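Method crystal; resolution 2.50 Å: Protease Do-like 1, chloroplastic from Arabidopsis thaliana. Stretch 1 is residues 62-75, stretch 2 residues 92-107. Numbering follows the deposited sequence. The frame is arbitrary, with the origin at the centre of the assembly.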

# COMPACT_ATOMS: atom_id res chain seq x y z
N LYS B 62 19.31 -46.61 -0.66
CA LYS B 62 20.76 -46.67 -0.65
C LYS B 62 21.43 -46.22 -1.95
O LYS B 62 22.63 -45.90 -1.95
N GLN B 63 20.68 -46.17 -3.05
CA GLN B 63 21.25 -45.73 -4.32
C GLN B 63 21.27 -44.22 -4.50
O GLN B 63 21.33 -43.74 -5.63
N GLY B 64 21.20 -43.47 -3.39
CA GLY B 64 21.26 -42.02 -3.48
C GLY B 64 20.05 -41.26 -4.02
O GLY B 64 20.16 -40.11 -4.45
N HIS B 65 18.88 -41.89 -4.00
CA HIS B 65 17.68 -41.22 -4.46
C HIS B 65 17.11 -40.35 -3.35
O HIS B 65 16.98 -40.77 -2.20
N ILE B 66 16.80 -39.11 -3.71
CA ILE B 66 16.26 -38.11 -2.79
C ILE B 66 14.87 -37.65 -3.28
O ILE B 66 14.67 -37.36 -4.47
N VAL B 67 13.92 -37.61 -2.34
CA VAL B 67 12.55 -37.19 -2.62
C VAL B 67 12.27 -35.77 -2.16
O VAL B 67 12.81 -35.30 -1.16
N THR B 68 11.44 -35.06 -2.90
CA THR B 68 11.12 -33.71 -2.51
C THR B 68 9.90 -33.24 -3.27
O THR B 68 9.28 -34.00 -3.99
N ASN B 69 9.55 -31.98 -3.07
CA ASN B 69 8.42 -31.41 -3.77
C ASN B 69 8.98 -30.93 -5.09
O ASN B 69 10.11 -30.40 -5.17
N TYR B 70 8.20 -31.11 -6.14
CA TYR B 70 8.66 -30.63 -7.41
C TYR B 70 8.81 -29.11 -7.35
O TYR B 70 9.82 -28.57 -7.82
N HIS B 71 7.83 -28.42 -6.74
CA HIS B 71 7.91 -26.96 -6.71
C HIS B 71 9.18 -26.40 -6.08
O HIS B 71 9.51 -25.25 -6.30
N VAL B 72 9.90 -27.23 -5.34
CA VAL B 72 11.16 -26.83 -4.70
C VAL B 72 12.31 -26.86 -5.71
O VAL B 72 13.28 -26.11 -5.61
N ILE B 73 12.19 -27.76 -6.69
CA ILE B 73 13.17 -28.01 -7.74
C ILE B 73 12.97 -27.12 -8.96
O ILE B 73 13.93 -26.74 -9.64
N ARG B 74 11.71 -26.80 -9.25
CA ARG B 74 11.39 -25.96 -10.40
C ARG B 74 12.36 -24.81 -10.60
O ARG B 74 12.71 -24.10 -9.65
N GLY B 75 12.79 -24.65 -11.85
CA GLY B 75 13.69 -23.56 -12.24
C GLY B 75 15.13 -23.45 -11.74
O GLY B 75 15.72 -22.38 -11.80
N LYS B 92 21.29 -34.71 -9.53
CA LYS B 92 20.70 -34.86 -10.85
C LYS B 92 19.20 -35.10 -10.69
O LYS B 92 18.76 -35.86 -9.82
N VAL B 93 18.41 -34.45 -11.53
CA VAL B 93 16.97 -34.61 -11.48
C VAL B 93 16.51 -35.91 -12.13
O VAL B 93 16.36 -35.99 -13.34
N VAL B 94 16.27 -36.94 -11.33
CA VAL B 94 15.80 -38.22 -11.88
C VAL B 94 14.47 -38.08 -12.63
O VAL B 94 14.27 -38.72 -13.66
N GLY B 95 13.55 -37.27 -12.11
CA GLY B 95 12.25 -37.11 -12.74
C GLY B 95 11.21 -36.48 -11.82
O GLY B 95 11.48 -36.20 -10.65
N PHE B 96 9.99 -36.27 -12.31
CA PHE B 96 9.00 -35.62 -11.48
C PHE B 96 7.54 -35.62 -11.97
O PHE B 96 7.26 -35.67 -13.17
N ASP B 97 6.62 -35.53 -11.02
CA ASP B 97 5.19 -35.51 -11.30
C ASP B 97 4.61 -34.18 -10.85
O ASP B 97 4.46 -33.97 -9.66
N GLN B 98 4.27 -33.30 -11.77
CA GLN B 98 3.74 -31.98 -11.41
C GLN B 98 2.39 -32.00 -10.74
O GLN B 98 2.07 -31.13 -9.93
N ASP B 99 1.57 -32.98 -11.09
CA ASP B 99 0.26 -33.02 -10.52
C ASP B 99 0.24 -33.29 -9.05
O ASP B 99 -0.52 -32.67 -8.32
N LYS B 100 1.08 -34.21 -8.59
CA LYS B 100 1.13 -34.53 -7.18
C LYS B 100 2.33 -33.87 -6.52
O LYS B 100 2.73 -34.25 -5.42
N ASP B 101 2.90 -32.87 -7.20
CA ASP B 101 4.06 -32.11 -6.71
C ASP B 101 5.17 -32.93 -6.04
O ASP B 101 5.76 -32.50 -5.05
N VAL B 102 5.47 -34.09 -6.62
CA VAL B 102 6.51 -35.00 -6.15
C VAL B 102 7.70 -35.01 -7.12
O VAL B 102 7.52 -35.02 -8.34
N ALA B 103 8.92 -35.01 -6.60
CA ALA B 103 10.09 -35.02 -7.46
C ALA B 103 11.17 -35.93 -6.92
O ALA B 103 11.31 -36.09 -5.71
N VAL B 104 11.93 -36.56 -7.81
CA VAL B 104 13.02 -37.42 -7.33
C VAL B 104 14.38 -36.95 -7.81
O VAL B 104 14.55 -36.58 -8.96
N LEU B 105 15.34 -36.98 -6.91
CA LEU B 105 16.69 -36.55 -7.22
C LEU B 105 17.63 -37.71 -6.98
O LEU B 105 17.27 -38.71 -6.34
N ARG B 106 18.84 -37.59 -7.53
CA ARG B 106 19.86 -38.61 -7.33
C ARG B 106 21.17 -37.89 -7.08
O ARG B 106 21.46 -36.85 -7.68
N ILE B 107 21.93 -38.44 -6.15
CA ILE B 107 23.23 -37.89 -5.82
C ILE B 107 24.21 -39.05 -5.72
O ILE B 107 23.82 -40.20 -5.47

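Strands 65-69 and 102-107 run antiparallel, their axes 150° apart in direction, and the paired backbone sets side chains alternately on the two faces of the sheet. By covered area the packing centres on Tyr70 (131 Å²), Asp101 (97 Å²) and Leu105 (83 Å²).

Tyr70 follows the strand directly. Its CA-to-CB bond points sideways, and chi1 = 169° (t) with chi2 = 50° lays the ring against Phe96 (chi1 p). The centroids are 4.2 Å apart and the planes only 6° from parallel, so this is an offset stack, with Tyr70 CZ 3.7 Å from Phe96 CE1. Gln98 NE2 lies at the ring edge, 2.9 Å from Tyr70 CE2, while Tyr70 CB rests 4.0 Å from Ala103 CB.

Asp101 supplies the polar anchor. Its chi1 is t (-162°), and although CB starts sideways, the carboxylate comes nearer and receives two hydrogen bonds from one residue: His71 N to Asp101 OD1 (2.7 Å, 149°) and His71 ND1 to Asp101 OD2 (2.6 Å, 162°). The second puts the proton on ND1, and His71 chi1 = 83° (p) places that ring edge at the carboxylate. The backbone carbonyl adds Asn69 ND2 to Asp101 O (3.0 Å, 157°) and Tyr70 N to Asp101 O (3.0 Å, 155°).

Leu105 shares a face with Ile66, Thr68 and Ala103. Its chi angles, -100° and 34°, both fall between wells. Leu105 CB meets Ile66 CB at 3.9 Å, and Leu105 CD2 meets Ile73 CD1, also at 3.9 Å; Ile66 and Ile73 are both m,m. Thr68 CG2 lies 4.0 Å from Ala103 CB.

The other face carries His65, Val67, Val104 and Arg106. His65 NE2 lies 3.1 Å from Arg106 NH1, but poor angles exclude a hydrogen bond, whereas His65 CD2 touches Val94 CG2 at 3.8 Å.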

# COMPACT_ATOMS: atom_id res chain seq x y z
CB LYS B 62 21.21 -48.08 -0.28
CG LYS B 62 20.93 -48.46 1.17
CD LYS B 62 21.85 -47.68 2.11
CE LYS B 62 21.76 -48.21 3.56
NZ LYS B 62 22.67 -47.47 4.47
CB GLN B 63 20.51 -46.32 -5.52
CG GLN B 63 20.51 -47.81 -5.55
CD GLN B 63 19.34 -48.39 -4.79
OE1 GLN B 63 18.20 -48.36 -5.27
NE2 GLN B 63 19.61 -48.90 -3.60
CB HIS B 65 16.65 -42.24 -4.92
CG HIS B 65 16.97 -42.82 -6.26
ND1 HIS B 65 16.84 -44.16 -6.54
CD2 HIS B 65 17.41 -42.23 -7.40
CE1 HIS B 65 17.19 -44.38 -7.80
NE2 HIS B 65 17.54 -43.23 -8.34
CB ILE B 66 17.23 -36.89 -2.70
CG1 ILE B 66 18.64 -37.35 -2.34
CG2 ILE B 66 16.72 -35.91 -1.66
CD1 ILE B 66 18.79 -37.97 -0.95
CB VAL B 67 11.53 -38.12 -1.94
CG1 VAL B 67 10.13 -37.83 -2.45
CG2 VAL B 67 11.89 -39.56 -2.21
CB THR B 68 12.29 -32.75 -2.78
OG1 THR B 68 12.08 -31.52 -2.09
CG2 THR B 68 12.41 -32.44 -4.27
CB ASN B 69 7.86 -30.19 -2.99
CG ASN B 69 6.83 -30.57 -1.94
OD1 ASN B 69 6.75 -29.95 -0.88
ND2 ASN B 69 6.03 -31.59 -2.22
CB TYR B 70 7.69 -30.99 -8.51
CG TYR B 70 8.00 -30.27 -9.80
CD1 TYR B 70 9.30 -30.28 -10.33
CD2 TYR B 70 6.99 -29.62 -10.50
CE1 TYR B 70 9.58 -29.65 -11.53
CE2 TYR B 70 7.25 -28.99 -11.70
CZ TYR B 70 8.55 -29.00 -12.21
OH TYR B 70 8.79 -28.32 -13.39
CB HIS B 71 6.65 -26.32 -6.07
CG HIS B 71 6.66 -26.28 -4.57
ND1 HIS B 71 5.92 -27.15 -3.80
CD2 HIS B 71 7.34 -25.49 -3.70
CE1 HIS B 71 6.15 -26.90 -2.52
NE2 HIS B 71 7.00 -25.90 -2.43
CB VAL B 72 11.49 -27.81 -3.54
CG1 VAL B 72 12.93 -27.64 -3.08
CG2 VAL B 72 10.54 -27.60 -2.39
CB ILE B 73 13.07 -29.51 -8.16
CG1 ILE B 73 13.72 -30.38 -7.09
CG2 ILE B 73 13.66 -29.78 -9.50
CD1 ILE B 73 15.04 -29.90 -6.63
CB ARG B 74 9.99 -25.37 -10.25
CG ARG B 74 8.86 -26.22 -10.81
CD ARG B 74 8.40 -25.72 -12.18
NE ARG B 74 7.79 -24.40 -12.10
CZ ARG B 74 7.74 -23.53 -13.11
NH1 ARG B 74 8.26 -23.83 -14.30
NH2 ARG B 74 7.17 -22.34 -12.91
CB LYS B 92 21.35 -36.04 -11.58
CG LYS B 92 20.80 -36.32 -12.98
CD LYS B 92 20.55 -37.83 -13.21
CE LYS B 92 19.74 -38.08 -14.48
NZ LYS B 92 19.07 -39.42 -14.44
CB VAL B 93 16.29 -33.44 -12.20
CG1 VAL B 93 14.79 -33.61 -12.17
CG2 VAL B 93 16.67 -32.15 -11.53
CB VAL B 94 15.60 -39.27 -10.76
CG1 VAL B 94 14.94 -40.52 -11.33
CG2 VAL B 94 16.93 -39.58 -10.07
CB PHE B 96 9.46 -34.19 -11.24
CG PHE B 96 9.51 -33.35 -12.48
CD1 PHE B 96 8.34 -32.83 -13.04
CD2 PHE B 96 10.73 -33.10 -13.12
CE1 PHE B 96 8.38 -32.06 -14.23
CE2 PHE B 96 10.78 -32.33 -14.31
CZ PHE B 96 9.61 -31.81 -14.86
CB ASP B 97 4.50 -36.62 -10.52
CG ASP B 97 3.08 -36.80 -10.92
OD1 ASP B 97 2.46 -35.85 -11.46
OD2 ASP B 97 2.56 -37.91 -10.70
CB GLN B 98 3.63 -31.08 -12.63
CG GLN B 98 4.92 -30.56 -13.16
CD GLN B 98 4.68 -29.39 -14.07
OE1 GLN B 98 3.71 -29.39 -14.84
NE2 GLN B 98 5.55 -28.37 -14.01
CB ASP B 99 -0.60 -34.04 -11.26
CG ASP B 99 -1.04 -33.53 -12.60
OD1 ASP B 99 -1.03 -32.29 -12.81
OD2 ASP B 99 -1.41 -34.37 -13.45
CB LYS B 100 1.20 -36.04 -7.00
CG LYS B 100 0.15 -36.80 -7.80
CD LYS B 100 -1.24 -36.47 -7.28
CE LYS B 100 -2.34 -37.22 -8.01
NZ LYS B 100 -3.69 -36.75 -7.53
CB ASP B 101 3.60 -31.00 -5.77
CG ASP B 101 4.65 -29.92 -5.57
OD1 ASP B 101 5.46 -29.66 -6.48
OD2 ASP B 101 4.65 -29.31 -4.50
CB VAL B 102 5.99 -36.41 -6.10
CG1 VAL B 102 7.12 -37.38 -5.83
CG2 VAL B 102 4.93 -36.50 -5.04
CB ALA B 103 10.62 -33.63 -7.62
CB VAL B 104 12.86 -38.88 -7.74
CG1 VAL B 104 13.97 -39.67 -7.10
CG2 VAL B 104 11.51 -39.41 -7.30
CB LEU B 105 17.09 -35.41 -6.30
CG LEU B 105 17.04 -33.95 -6.75
CD1 LEU B 105 15.90 -33.65 -7.71
CD2 LEU B 105 16.93 -33.10 -5.50
CB ARG B 106 20.02 -39.51 -8.56
CG ARG B 106 20.68 -40.86 -8.24
CD ARG B 106 21.28 -41.55 -9.48
NE ARG B 106 21.80 -42.89 -9.15
CZ ARG B 106 21.18 -44.04 -9.44
NH1 ARG B 106 20.01 -44.04 -10.08
NH2 ARG B 106 21.71 -45.20 -9.05
CB ILE B 107 23.24 -37.08 -4.49
CG1 ILE B 107 22.85 -37.96 -3.31
CG2 ILE B 107 22.34 -35.87 -4.61
CD1 ILE B 107 23.15 -37.33 -1.96